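6-phosphogluconolactonase (Shewanella baltica, PDB 3NWP) probably hydrolyses 6-phosphogluconolactone to 6-phosphogluconate, the second step of the oxidative pentose phosphate pathway. Local coordinates at residues 7-13 / 227-232; 72-77 / 105-111; 154-158 / 177-181. One frame throughout, in Å; residues are numbered along the deposited sequence.

Contact 1 of 3, residues 7-13 / 227-232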
ATOM      1  N   VAL A   7      12.419 -10.280   6.906  1.00 13.25           N
ATOM      2  CA  VAL A   7      13.290 -10.105   5.760  1.00 13.26           C
ATOM      3  C   VAL A   7      13.524  -8.600   5.654  1.00 14.18           C
ATOM      4  O   VAL A   7      12.571  -7.854   5.391  1.00 14.65           O
ATOM      5  CB  VAL A   7      12.727 -10.645   4.465  1.00 13.13           C
ATOM      6  CG1 VAL A   7      13.630 -10.293   3.254  1.00 14.36           C
ATOM      7  CG2 VAL A   7      12.520 -12.181   4.550  1.00 15.31           C
ATOM      8  N   PHE A   8      14.757  -8.164   5.853  1.00 14.20           N
ATOM      9  CA  PHE A   8      15.082  -6.778   6.039  1.00 14.64           C
ATOM     10  C   PHE A   8      16.251  -6.422   5.128  1.00 16.04           C
ATOM     11  O   PHE A   8      17.322  -7.073   5.150  1.00 17.02           O
ATOM     12  CB  PHE A   8      15.424  -6.532   7.499  1.00 15.51           C
ATOM     13  CG  PHE A   8      15.792  -5.093   7.778  1.00 14.82           C
ATOM     14  CD1 PHE A   8      14.829  -4.125   8.025  1.00 18.20           C
ATOM     15  CD2 PHE A   8      17.137  -4.727   7.746  1.00 16.08           C
ATOM     16  CE1 PHE A   8      15.205  -2.776   8.258  1.00 18.79           C
ATOM     17  CE2 PHE A   8      17.501  -3.380   7.958  1.00 18.49           C
ATOM     18  CZ  PHE A   8      16.534  -2.441   8.226  1.00 19.30           C
ATOM     19  N   LYS A   9      16.060  -5.418   4.281  1.00 12.98           N
ATOM     20  CA  LYS A   9      17.063  -4.934   3.317  1.00 11.81           C
ATOM     21  C   LYS A   9      17.348  -3.471   3.581  1.00 14.23           C
ATOM     22  O   LYS A   9      16.437  -2.629   3.514  1.00 15.45           O
ATOM     23  CB  LYS A   9      16.566  -5.171   1.916  1.00 12.98           C
ATOM     24  CG  LYS A   9      16.326  -6.645   1.617  1.00 15.04           C
ATOM     25  CD  LYS A   9      16.084  -6.854   0.136  1.00 18.75           C
ATOM     26  CE  LYS A   9      15.780  -8.320  -0.193  1.00 25.01           C
ATOM     27  NZ  LYS A   9      15.864  -8.488  -1.712  1.00 27.88           N
ATOM     28  N   SER A  10      18.584  -3.166   3.932  1.00 13.63           N
ATOM     29  CA  SER A  10      18.993  -1.783   4.143  1.00 13.49           C
ATOM     30  C   SER A  10      19.910  -1.326   3.017  1.00 14.26           C
ATOM     31  O   SER A  10      20.541  -2.138   2.308  1.00 14.23           O
ATOM     32  CB  SER A  10      19.715  -1.626   5.481  1.00 15.65           C
ATOM     33  OG  SER A  10      20.965  -2.338   5.518  1.00 15.73           O
ATOM     34  N   PHE A  11      19.951   0.011   2.876  1.00 15.52           N
ATOM     35  CA  PHE A  11      20.650   0.671   1.776  1.00 14.91           C
ATOM     36  C   PHE A  11      21.357   1.934   2.281  1.00 14.84           C
ATOM     37  O   PHE A  11      20.980   2.501   3.293  1.00 17.02           O
ATOM     38  CB  PHE A  11      19.677   1.054   0.668  1.00 15.59           C
ATOM     39  CG  PHE A  11      18.995  -0.119   0.083  1.00 13.98           C
ATOM     40  CD1 PHE A  11      17.841  -0.620   0.664  1.00 15.02           C
ATOM     41  CD2 PHE A  11      19.537  -0.772  -1.037  1.00 14.23           C
ATOM     42  CE1 PHE A  11      17.246  -1.759   0.145  1.00 15.18           C
ATOM     43  CE2 PHE A  11      18.936  -1.913  -1.564  1.00 16.18           C
ATOM     44  CZ  PHE A  11      17.785  -2.385  -0.984  1.00 15.39           C
ATOM     45  N   ASP A  12      22.414   2.268   1.551  0.60 18.00           N
ATOM     46  CA  ASP A  12      23.234   3.491   1.799  0.60 18.48           C
ATOM     47  C   ASP A  12      22.358   4.747   1.875  0.60 19.07           C
ATOM     48  O   ASP A  12      22.483   5.560   2.816  0.60 19.02           O
ATOM     49  CB  ASP A  12      24.249   3.676   0.670  0.60 21.11           C
ATOM     50  CG  ASP A  12      25.395   2.677   0.688  0.60 21.93           C
ATOM     51  OD1 ASP A  12      25.561   1.907   1.653  0.60 30.06           O
ATOM     52  OD2 ASP A  12      26.158   2.687  -0.321  0.60 25.68           O
ATOM     53  N   THR A  13      21.486   4.884   0.878  1.00 18.38           N
ATOM     54  CA  THR A  13      20.717   6.089   0.615  1.00 17.93           C
ATOM     55  C   THR A  13      19.310   5.723   0.183  1.00 16.56           C
ATOM     56  O   THR A  13      19.085   4.599  -0.322  1.00 16.61           O
ATOM     57  CB  THR A  13      21.300   6.924  -0.534  1.00 18.26           C
ATOM     58  OG1 THR A  13      21.268   6.216  -1.760  1.00 18.90           O
ATOM     59  CG2 THR A  13      22.765   7.372  -0.173  1.00 18.55           C
ATOM     60  N   VAL A 227       6.921 -10.719   2.931  1.00 14.58           N
ATOM     61  CA  VAL A 227       7.049  -9.311   3.205  1.00 12.71           C
ATOM     62  C   VAL A 227       8.529  -8.974   3.242  1.00 14.10           C
ATOM     63  O   VAL A 227       9.311  -9.538   4.030  1.00 14.84           O
ATOM     64  CB  VAL A 227       6.450  -8.951   4.584  1.00 13.29           C
ATOM     65  CG1 VAL A 227       6.680  -7.455   4.878  1.00 13.89           C
ATOM     66  CG2 VAL A 227       4.999  -9.264   4.626  1.00 14.48           C
ATOM     67  N   ASP A 228       8.951  -8.041   2.389  1.00 12.47           N
ATOM     68  CA  ASP A 228      10.336  -7.604   2.374  1.00 12.64           C
ATOM     69  C   ASP A 228      10.348  -6.123   2.848  1.00 13.03           C
ATOM     70  O   ASP A 228       9.662  -5.249   2.249  1.00 14.69           O
ATOM     71  CB  ASP A 228      10.958  -7.648   0.997  1.00 13.64           C
ATOM     72  CG  ASP A 228      11.190  -9.075   0.482  1.00 18.40           C
ATOM     73  OD1 ASP A 228      10.405  -9.999   0.732  1.00 20.78           O
ATOM     74  OD2 ASP A 228      12.193  -9.229  -0.246  1.00 22.90           O
ATOM     75  N   VAL A 229      11.098  -5.819   3.897  1.00 12.77           N
ATOM     76  CA  VAL A 229      11.202  -4.451   4.403  1.00 12.36           C
ATOM     77  C   VAL A 229      12.436  -3.779   3.835  1.00 14.00           C
ATOM     78  O   VAL A 229      13.551  -4.328   3.875  1.00 14.70           O
ATOM     79  CB  VAL A 229      11.312  -4.468   5.937  1.00 13.11           C
ATOM     80  CG1 VAL A 229      11.468  -3.028   6.499  1.00 15.63           C
ATOM     81  CG2 VAL A 229      10.093  -5.233   6.553  1.00 14.54           C
ATOM     82  N   PHE A 230      12.232  -2.666   3.141  1.00 13.59           N
ATOM     83  CA  PHE A 230      13.300  -1.863   2.523  1.00 12.74           C
ATOM     84  C   PHE A 230      13.508  -0.592   3.324  1.00 13.60           C
ATOM     85  O   PHE A 230      12.517   0.167   3.557  1.00 14.88           O
ATOM     86  CB  PHE A 230      12.917  -1.475   1.100  1.00 13.25           C
ATOM     87  CG  PHE A 230      13.184  -2.526   0.061  1.00 12.80           C
ATOM     88  CD1 PHE A 230      12.607  -3.813   0.115  1.00 13.42           C
ATOM     89  CD2 PHE A 230      14.005  -2.251  -1.009  1.00 13.59           C
ATOM     90  CE1 PHE A 230      12.903  -4.745  -0.838  1.00 15.39           C
ATOM     91  CE2 PHE A 230      14.301  -3.199  -1.968  1.00 12.64           C
ATOM     92  CZ  PHE A 230      13.759  -4.432  -1.917  1.00 14.78           C
ATOM     93  N   TRP A 231      14.733  -0.326   3.756  1.00 13.54           N
ATOM     94  CA  TRP A 231      14.986   0.821   4.610  1.00 13.44           C
ATOM     95  C   TRP A 231      16.290   1.508   4.268  1.00 13.00           C
ATOM     96  O   TRP A 231      17.257   0.863   3.893  1.00 13.61           O
ATOM     97  CB  TRP A 231      15.001   0.409   6.108  1.00 14.43           C
ATOM     98  CG  TRP A 231      15.338   1.548   7.069  1.00 15.42           C
ATOM     99  CD1 TRP A 231      14.484   2.459   7.612  1.00 15.95           C
ATOM    100  CD2 TRP A 231      16.633   1.860   7.580  1.00 14.02           C
ATOM    101  NE1 TRP A 231      15.160   3.349   8.385  1.00 15.57           N
ATOM    102  CE2 TRP A 231      16.488   3.007   8.393  1.00 14.84           C
ATOM    103  CE3 TRP A 231      17.907   1.310   7.394  1.00 16.08           C
ATOM    104  CZ2 TRP A 231      17.563   3.591   9.068  1.00 15.41           C
ATOM    105  CZ3 TRP A 231      18.973   1.893   8.042  1.00 15.52           C
ATOM    106  CH2 TRP A 231      18.784   3.024   8.892  1.00 17.68           C
ATOM    107  N   SER A 232      16.322   2.837   4.430  1.00 14.71           N
ATOM    108  CA  SER A 232      17.558   3.655   4.463  1.00 16.14           C
ATOM    109  C   SER A 232      17.397   4.732   5.484  1.00 16.48           C
ATOM    110  O   SER A 232      16.263   5.188   5.729  1.00 16.72           O
ATOM    111  CB  SER A 232      17.796   4.296   3.095  1.00 19.25           C
ATOM    112  OG  SER A 232      19.052   4.972   3.110  1.00 21.81           O
TER
HETATM  113  O   HOH W   1       9.754  -9.026   6.729  1.00 10.75           O
HETATM  114  O   HOH W   2      13.318  -7.926  -2.215  1.00 18.00           O
HETATM  115  O   HOH W   3      20.834   7.443   4.179  1.00 39.10           O
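Lys9 and Phe230 lie next to each other on one face of a parallel strand pair, and the lysine can be followed outward atom by atom. Its CB sits near the backbone oxygen of Val229; CG stands opposite the carbonyl carbon (chi1 -61°) and the chain then runs out extended beside the phenylalanine. Lys9 CD rests 3.9 Å from Phe230 CZ, CE nears the carboxylate of Asp228, and Lys9 NZ stops 4.0 Å from Asp228 OD2, too far for a direct salt bridge. A water closes the gap, accepting a hydrogen bond from Lys9 NZ and donating one to Asp228 OD2. Further along the same face the Phe11 ring lies nearly parallel to that of Phe230 but slid well aside, with Phe11 CE1 3.5 Å from Phe230 CD2. Were Phe230 replaced by an alanine, Lys9 CD and the Phe11 ring would probably lose their shared neighbour, and a gap would open on the side of Leu21 of helix 14-36. On the other face, Phe8 reaches Trp231: its CE1 comes within 3.8 Å of Trp231 CB, and its CD1 meets Val229 CG1. The indole nitrogen is held by the carbonyl of Gly195, while Leu199 of helix 196-206 covers this side. Along the backbones, Val229 N donates to Val7 O and Lys9 N to Val229 O (2.8 Å), Trp231 N follows to Lys9 O, and the ladder ends in a weak bond from Phe11 N to Trp231 O. Since 227-232 also pairs with strand 189-194, strand 8-11 adds a parallel edge strand to the mixed sheet, with helices on both faces, as in a Rossmann-like alpha/beta sandwich.

Contact 2 of 3, residues 72-77 / 105-111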
ATOM      1  N   ASP A  72      -5.096   2.802   0.305  1.00 14.96           N
ATOM      2  CA  ASP A  72      -6.040   3.646   1.063  1.00 16.84           C
ATOM      3  C   ASP A  72      -6.149   4.995   0.419  1.00 18.10           C
ATOM      4  O   ASP A  72      -5.363   5.374  -0.461  1.00 17.62           O
ATOM      5  CB  ASP A  72      -5.637   3.761   2.547  1.00 14.70           C
ATOM      6  CG  ASP A  72      -4.409   4.618   2.788  1.00 22.34           C
ATOM      7  OD1 ASP A  72      -3.474   4.533   1.992  1.00 29.51           O
ATOM      8  OD2 ASP A  72      -4.337   5.327   3.785  1.00 20.54           O
ATOM      9  N   GLU A  73      -7.146   5.738   0.863  1.00 16.85           N
ATOM     10  CA  GLU A  73      -7.389   7.051   0.297  1.00 17.89           C
ATOM     11  C   GLU A  73      -8.050   7.918   1.342  1.00 17.60           C
ATOM     12  O   GLU A  73      -8.777   7.456   2.185  1.00 16.32           O
ATOM     13  CB  GLU A  73      -8.229   6.955  -0.986  1.00 16.90           C
ATOM     14  CG  GLU A  73      -8.579   8.273  -1.651  1.00 18.19           C
ATOM     15  CD  GLU A  73      -7.337   9.070  -2.081  1.00 18.85           C
ATOM     16  OE1 GLU A  73      -6.663   9.651  -1.213  1.00 18.76           O
ATOM     17  OE2 GLU A  73      -7.055   9.048  -3.321  1.00 20.20           O
ATOM     18  N   ARG A  74      -7.735   9.209   1.298  1.00 17.31           N
ATOM     19  CA  ARG A  74      -8.426  10.217   2.111  1.00 17.45           C
ATOM     20  C   ARG A  74      -9.675  10.640   1.368  1.00 18.18           C
ATOM     21  O   ARG A  74      -9.665  10.818   0.122  1.00 18.57           O
ATOM     22  CB  ARG A  74      -7.519  11.418   2.335  1.00 18.69           C
ATOM     23  CG  ARG A  74      -6.305  11.187   3.249  1.00 20.46           C
ATOM     24  CD  ARG A  74      -5.185  10.398   2.557  1.00 19.92           C
ATOM     25  NE  ARG A  74      -4.011  10.311   3.408  1.00 20.17           N
ATOM     26  CZ  ARG A  74      -3.153  11.307   3.619  1.00 26.70           C
ATOM     27  NH1 ARG A  74      -3.277  12.491   2.995  1.00 27.45           N
ATOM     28  NH2 ARG A  74      -2.135  11.118   4.458  1.00 27.10           N
ATOM     29  N   TRP A  75     -10.786  10.793   2.097  1.00 18.65           N
ATOM     30  CA  TRP A  75     -12.065  11.129   1.434  1.00 19.34           C
ATOM     31  C   TRP A  75     -12.131  12.656   1.171  1.00 21.71           C
ATOM     32  O   TRP A  75     -12.811  13.447   1.916  1.00 23.70           O
ATOM     33  CB  TRP A  75     -13.270  10.591   2.229  1.00 20.31           C
ATOM     34  CG  TRP A  75     -14.409  10.354   1.352  1.00 18.96           C
ATOM     35  CD1 TRP A  75     -15.522  11.171   1.145  1.00 20.07           C
ATOM     36  CD2 TRP A  75     -14.569   9.251   0.478  1.00 16.63           C
ATOM     37  NE1 TRP A  75     -16.340  10.609   0.200  1.00 20.39           N
ATOM     38  CE2 TRP A  75     -15.786   9.432  -0.232  1.00 18.46           C
ATOM     39  CE3 TRP A  75     -13.788   8.127   0.196  1.00 17.90           C
ATOM     40  CZ2 TRP A  75     -16.227   8.542  -1.181  1.00 21.77           C
ATOM     41  CZ3 TRP A  75     -14.215   7.235  -0.745  1.00 19.94           C
ATOM     42  CH2 TRP A  75     -15.440   7.439  -1.441  1.00 21.17           C
ATOM     43  N   VAL A  76     -11.391  13.061   0.135  1.00 20.68           N
ATOM     44  CA  VAL A  76     -11.227  14.426  -0.291  1.00 21.08           C
ATOM     45  C   VAL A  76     -11.218  14.349  -1.818  1.00 22.18           C
ATOM     46  O   VAL A  76     -11.062  13.254  -2.392  1.00 21.69           O
ATOM     47  CB  VAL A  76      -9.921  15.055   0.214  1.00 23.86           C
ATOM     48  CG1 VAL A  76      -9.844  15.147   1.790  1.00 21.76           C
ATOM     49  CG2 VAL A  76      -8.693  14.306  -0.368  1.00 21.73           C
ATOM     50  N   GLU A  77     -11.410  15.485  -2.506  1.00 23.59           N
ATOM     51  CA  GLU A  77     -11.405  15.455  -3.954  1.00 26.76           C
ATOM     52  C   GLU A  77     -10.079  14.913  -4.478  1.00 22.42           C
ATOM     53  O   GLU A  77      -9.029  15.148  -3.888  1.00 24.00           O
ATOM     54  CB  GLU A  77     -11.621  16.861  -4.538  1.00 28.16           C
ATOM     55  CG  GLU A  77     -12.983  17.482  -4.217  1.00 35.13           C
ATOM     56  CD  GLU A  77     -14.097  16.740  -4.876  1.00 48.17           C
ATOM     57  OE1 GLU A  77     -14.062  16.645  -6.122  1.00 57.56           O
ATOM     58  OE2 GLU A  77     -14.996  16.251  -4.154  1.00 55.51           O
ATOM     59  N   LEU A 105      -9.896   5.094  -5.403  1.00 19.05           N
ATOM     60  CA  LEU A 105     -10.935   4.711  -4.448  1.00 18.78           C
ATOM     61  C   LEU A 105     -11.983   5.799  -4.237  1.00 20.46           C
ATOM     62  O   LEU A 105     -13.115   5.470  -3.868  1.00 19.68           O
ATOM     63  CB  LEU A 105     -10.327   4.327  -3.124  1.00 17.21           C
ATOM     64  CG  LEU A 105      -9.283   3.206  -3.160  1.00 17.69           C
ATOM     65  CD1 LEU A 105      -8.637   2.909  -1.804  1.00 17.11           C
ATOM     66  CD2 LEU A 105      -9.896   1.922  -3.637  1.00 20.79           C
ATOM     67  N   LYS A 106     -11.616   7.076  -4.337  1.00 18.73           N
ATOM     68  CA  LYS A 106     -12.610   8.162  -4.148  1.00 18.04           C
ATOM     69  C   LYS A 106     -13.677   8.084  -5.221  1.00 19.14           C
ATOM     70  O   LYS A 106     -13.395   7.844  -6.413  1.00 21.14           O
ATOM     71  CB  LYS A 106     -11.924   9.536  -4.215  1.00 20.28           C
ATOM     72  CG  LYS A 106     -12.830  10.731  -3.951  1.00 21.78           C
ATOM     73  CD  LYS A 106     -13.315  10.756  -2.516  1.00 20.00           C
ATOM     74  CE  LYS A 106     -14.081  12.037  -2.131  1.00 23.92           C
ATOM     75  NZ  LYS A 106     -15.377  12.233  -2.842  1.00 23.10           N
ATOM     76  N   ASN A 107     -14.933   8.309  -4.811  1.00 19.79           N
ATOM     77  CA  ASN A 107     -16.065   8.419  -5.756  1.00 18.84           C
ATOM     78  C   ASN A 107     -16.984   9.539  -5.279  1.00 20.97           C
ATOM     79  O   ASN A 107     -16.669  10.235  -4.310  1.00 21.50           O
ATOM     80  CB  ASN A 107     -16.803   7.081  -5.920  1.00 19.25           C
ATOM     81  CG  ASN A 107     -17.312   6.547  -4.610  1.00 20.72           C
ATOM     82  OD1 ASN A 107     -17.939   7.289  -3.807  1.00 21.20           O
ATOM     83  ND2 ASN A 107     -17.018   5.253  -4.358  1.00 19.63           N
HETATM   84  N   MSE A 108     -18.107   9.733  -6.003  0.75 23.36           N
HETATM   85  CA  MSE A 108     -18.942  10.902  -5.741  0.75 27.27           C
HETATM   86  C   MSE A 108     -19.696  10.928  -4.410  0.75 25.80           C
HETATM   87  O   MSE A 108     -20.190  11.993  -3.997  0.75 24.70           O
HETATM   88  CB  MSE A 108     -19.891  11.167  -6.920  0.75 29.04           C
HETATM   89  CG  MSE A 108     -19.168  11.764  -8.135  0.75 41.22           C
HETATM   90 SE   MSE A 108     -18.238  13.487  -7.783  0.60 53.91          SE
HETATM   91  CE  MSE A 108     -19.774  14.572  -7.207  0.75 50.47           C
ATOM     92  N   PHE A 109     -19.764   9.794  -3.716  1.00 24.57           N
ATOM     93  CA  PHE A 109     -20.441   9.755  -2.419  1.00 22.81           C
ATOM     94  C   PHE A 109     -19.785  10.716  -1.439  1.00 24.06           C
ATOM     95  O   PHE A 109     -18.574  10.962  -1.518  1.00 22.58           O
ATOM     96  CB  PHE A 109     -20.550   8.333  -1.873  1.00 23.54           C
ATOM     97  CG  PHE A 109     -21.586   7.487  -2.549  1.00 20.77           C
ATOM     98  CD1 PHE A 109     -22.927   7.581  -2.186  1.00 24.02           C
ATOM     99  CD2 PHE A 109     -21.242   6.576  -3.515  1.00 21.01           C
ATOM    100  CE1 PHE A 109     -23.871   6.767  -2.804  1.00 23.39           C
ATOM    101  CE2 PHE A 109     -22.164   5.743  -4.106  1.00 25.48           C
ATOM    102  CZ  PHE A 109     -23.512   5.851  -3.764  1.00 25.79           C
ATOM    103  N   SER A 110     -20.590  11.296  -0.532  1.00 25.17           N
ATOM    104  CA  SER A 110     -20.113  12.386   0.291  1.00 26.71           C
ATOM    105  C   SER A 110     -19.254  11.936   1.483  1.00 22.45           C
ATOM    106  O   SER A 110     -18.525  12.751   2.051  1.00 24.06           O
ATOM    107  CB  SER A 110     -21.276  13.249   0.794  1.00 31.35           C
ATOM    108  OG  SER A 110     -22.070  12.507   1.689  1.00 35.34           O
ATOM    109  N   THR A 111     -19.355  10.653   1.847  1.00 21.66           N
ATOM    110  CA  THR A 111     -18.501  10.051   2.886  1.00 20.49           C
ATOM    111  C   THR A 111     -17.961   8.700   2.461  1.00 20.09           C
ATOM    112  O   THR A 111     -18.530   8.027   1.624  1.00 20.06           O
ATOM    113  CB  THR A 111     -19.265   9.817   4.199  1.00 23.05           C
ATOM    114  OG1 THR A 111     -20.319   8.870   3.978  1.00 22.93           O
ATOM    115  CG2 THR A 111     -19.848  11.171   4.724  1.00 26.28           C
TER
HETATM  116  O   HOH W   4      -8.799   7.763  -5.009  1.00 12.00           O
HETATM  117  O   HOH W   5     -15.117  13.106  -5.456  1.00 18.36           O
HETATM  118  O   HOH W   6     -14.830  15.209  -1.314  1.00 36.46           O
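Trp75 and Lys106 meet through two extended first torsions: the indole swings opposite its backbone N (chi1 -154°), and Lys106 does likewise before bending at chi2 and chi4, laying its methylenes across the indole at about a right angle. Lys106 CE stands over the five-membered ring, 3.5 Å from its centroid, in a CH-pi contact, and NZ adds an off-centre cation-pi interaction. Lys106 NZ donates to Asn107 O at 2.8 Å. Glu77 OE2, 4.2 Å from Lys106 NZ, is bridged to it by two waters, each with one weak leg. Over the opposite face passes the backbone of Thr111, its C atom offset toward the rim, sandwiching the indole between the two ends of one loop. Strand 66-74, helix 84-91 and the parallel strand 101-102 form a beta-alpha-beta crossover; this loop follows it into helix 112-122, wrapping a tryptophan near the end of strand 66-74, and Thr111 caps the helix through Ala114 N. At the ring's edge, Trp75 NE1 donates to Phe109 O at 2.8 Å, the oxygen almost in the indole plane but the nitrogen 38° out of the carbonyl plane. Asn107 OD1 approaches the same edge, 3.4 Å from Trp75 CZ2, and accepts from Phe109 N in an Asx turn, while Asn107 ND2 donates to Gly115 O. Leu105 CB packs on Glu73 CB at 4.0 Å, and a water joins Glu73 OE2 to Lys106 N.

Contact 3 of 3, residues 154-158 / 177-181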
ATOM      1  N   GLU A 154     -11.075  -3.134  13.957  1.00 18.67           N
ATOM      2  CA  GLU A 154     -11.430  -4.552  13.901  1.00 19.24           C
ATOM      3  C   GLU A 154     -12.135  -4.939  12.607  1.00 19.22           C
ATOM      4  O   GLU A 154     -11.857  -6.016  12.039  1.00 19.16           O
ATOM      5  CB  GLU A 154     -12.255  -4.931  15.144  1.00 22.03           C
ATOM      6  CG  GLU A 154     -12.398  -6.441  15.344  1.00 22.69           C
ATOM      7  CD  GLU A 154     -11.066  -7.191  15.682  1.00 32.49           C
ATOM      8  OE1 GLU A 154      -9.965  -6.617  15.607  1.00 38.34           O
ATOM      9  OE2 GLU A 154     -11.127  -8.384  16.027  1.00 37.50           O
ATOM     10  N   ASN A 155     -13.057  -4.095  12.132  1.00 17.75           N
ATOM     11  CA  ASN A 155     -13.679  -4.313  10.863  1.00 17.74           C
ATOM     12  C   ASN A 155     -12.617  -4.406   9.733  1.00 17.39           C
ATOM     13  O   ASN A 155     -12.665  -5.321   8.918  1.00 18.01           O
ATOM     14  CB  ASN A 155     -14.753  -3.282  10.536  1.00 18.12           C
ATOM     15  CG  ASN A 155     -15.602  -3.714   9.361  1.00 20.01           C
ATOM     16  OD1 ASN A 155     -15.938  -4.900   9.256  1.00 23.38           O
ATOM     17  ND2 ASN A 155     -15.942  -2.785   8.499  1.00 21.81           N
ATOM     18  N   ALA A 156     -11.742  -3.445   9.672  1.00 17.05           N
ATOM     19  CA  ALA A 156     -10.701  -3.499   8.634  1.00 15.22           C
ATOM     20  C   ALA A 156      -9.909  -4.793   8.709  1.00 16.48           C
ATOM     21  O   ALA A 156      -9.526  -5.346   7.679  1.00 16.88           O
ATOM     22  CB  ALA A 156      -9.801  -2.291   8.727  1.00 16.34           C
ATOM     23  N   LEU A 157      -9.624  -5.249   9.925  1.00 16.24           N
ATOM     24  CA  LEU A 157      -8.781  -6.448  10.150  1.00 15.77           C
ATOM     25  C   LEU A 157      -9.489  -7.763   9.906  1.00 18.35           C
ATOM     26  O   LEU A 157      -8.844  -8.798   9.772  1.00 18.32           O
ATOM     27  CB  LEU A 157      -8.180  -6.418  11.569  1.00 17.03           C
ATOM     28  CG  LEU A 157      -7.258  -5.238  11.857  1.00 18.64           C
ATOM     29  CD1 LEU A 157      -6.834  -5.324  13.304  1.00 23.55           C
ATOM     30  CD2 LEU A 157      -6.038  -5.224  10.859  1.00 23.53           C
ATOM     31  N   THR A 158     -10.838  -7.747   9.907  1.00 17.69           N
ATOM     32  CA  THR A 158     -11.599  -8.994   9.852  1.00 18.50           C
ATOM     33  C   THR A 158     -12.676  -9.139   8.748  1.00 16.39           C
ATOM     34  O   THR A 158     -13.124 -10.283   8.467  1.00 20.43           O
ATOM     35  CB  THR A 158     -12.223  -9.306  11.237  1.00 21.03           C
ATOM     36  OG1 THR A 158     -13.148  -8.267  11.571  1.00 21.32           O
ATOM     37  CG2 THR A 158     -11.137  -9.430  12.319  1.00 20.00           C
ATOM     38  N   THR A 177     -10.051   2.297   3.087  1.00 15.35           N
ATOM     39  CA  THR A 177      -8.867   1.443   3.109  1.00 15.43           C
ATOM     40  C   THR A 177      -9.170   0.109   2.489  1.00 15.05           C
ATOM     41  O   THR A 177     -10.232  -0.487   2.723  1.00 16.12           O
ATOM     42  CB  THR A 177      -8.372   1.276   4.558  1.00 15.03           C
ATOM     43  OG1 THR A 177      -7.050   0.663   4.558  1.00 15.34           O
ATOM     44  CG2 THR A 177      -9.295   0.423   5.434  1.00 16.30           C
ATOM     45  N   LEU A 178      -8.175  -0.471   1.845  1.00 14.34           N
ATOM     46  CA  LEU A 178      -8.257  -1.896   1.570  1.00 12.77           C
ATOM     47  C   LEU A 178      -8.224  -2.627   2.901  1.00 15.09           C
ATOM     48  O   LEU A 178      -7.596  -2.227   3.854  1.00 14.82           O
ATOM     49  CB  LEU A 178      -7.134  -2.371   0.614  1.00 14.57           C
ATOM     50  CG  LEU A 178      -7.079  -1.779  -0.779  1.00 17.91           C
ATOM     51  CD1 LEU A 178      -6.080  -2.583  -1.703  1.00 17.34           C
ATOM     52  CD2 LEU A 178      -8.435  -1.617  -1.447  1.00 21.31           C
ATOM     53  N   SER A 179      -8.903  -3.763   2.952  1.00 14.89           N
ATOM     54  CA  SER A 179      -8.976  -4.594   4.126  1.00 14.43           C
ATOM     55  C   SER A 179      -7.733  -5.453   4.300  1.00 13.22           C
ATOM     56  O   SER A 179      -6.981  -5.644   3.369  1.00 14.58           O
ATOM     57  CB  SER A 179     -10.175  -5.533   4.050  1.00 15.18           C
ATOM     58  OG  SER A 179     -10.099  -6.363   2.902  1.00 16.87           O
ATOM     59  N   LYS A 180      -7.533  -5.955   5.510  0.70 13.57           N
ATOM     60  CA  LYS A 180      -6.475  -6.940   5.719  0.70 14.09           C
ATOM     61  C   LYS A 180      -6.642  -8.136   4.802  0.70 15.70           C
ATOM     62  O   LYS A 180      -5.664  -8.615   4.170  0.70 14.91           O
ATOM     63  CB  LYS A 180      -6.412  -7.365   7.178  0.70 15.11           C
ATOM     64  CG  LYS A 180      -5.251  -8.290   7.520  0.70 16.97           C
ATOM     65  CD  LYS A 180      -5.529  -9.072   8.808  0.70 16.72           C
ATOM     66  CE  LYS A 180      -6.423 -10.270   8.569  0.70 24.45           C
ATOM     67  NZ  LYS A 180      -6.795 -10.911   9.875  0.70 33.07           N
ATOM     68  N   SER A 181      -7.846  -8.673   4.707  1.00 15.98           N
ATOM     69  CA  SER A 181      -8.043  -9.839   3.864  1.00 16.72           C
ATOM     70  C   SER A 181      -7.624  -9.547   2.416  1.00 17.24           C
ATOM     71  O   SER A 181      -6.988 -10.393   1.753  1.00 18.68           O
ATOM     72  CB  SER A 181      -9.480 -10.361   3.953  1.00 18.20           C
ATOM     73  OG  SER A 181     -10.378  -9.389   3.568  1.00 19.74           O
TER
HETATM   74  O   HOH W   7      -9.949  -8.058   6.646  1.00 11.04           O
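Ala156 and Lys180 are joined backbone to backbone where the last turn of helix 153-158 meets the start of helix 180-184. Strand 175-178 ends just before, and the CA atoms come closest at Ala156 and Ser179, 4.9 Å apart. Lys180 N donates to Ala156 O at 3.0 Å with an N-H...O angle of 168°, the nitrogen tilted 26° from the carbonyl plane. A water also donates to Ala156 O and accepts from Ser181 N. Here a C-terminal carbonyl of one helix accepts from the N-terminal amides of the next, one directly and one through water, with Ser179 as the N-cap: its OG receives Ala182 N and is bonded to Ala161 O as well, tying the cap to the chain that leads into strand 163-166. Among the side chains, Lys180 is a main contributor. Its CG lies opposite the backbone N (chi1 -174°), and a bend at chi3 brings the end of the chain round to the next carbonyl; in one of two conformers Lys180 NZ comes 2.9 Å from Leu157 O, a weak bond that is therefore doubtful. Lys180 CB lies 4.3 Å from Leu157 CD2. Deeper, Ala156 CB faces Thr177 CG2 at 4.3 Å, beside Val164 of strand 163-166, while Thr177 OG1 donates to Leu178 O and is also hydrogen-bonded to Ser145 N.

Overall arrangement
All three contacts reach a single mixed sheet, from different parts of it. Contact 1 joins the two ends of the chain and so encloses the other two in sequence; contact 2 closes before contact 3 opens. Contacts 1 and 2 lie on opposite sides of the chain's centre, their own centres about 32 Å apart, and contact 3 is about 26 Å from contact 1, centre to centre. Contacts 2 and 3 are nearer, about 17 Å between centres, and touch where Asp72 CB meets Thr177 OG1 at 4.0 Å. The pairing near the termini thus closes one edge of the sheet, while contacts 2 and 3 gather where strands 66-74 and 175-178 pair antiparallel.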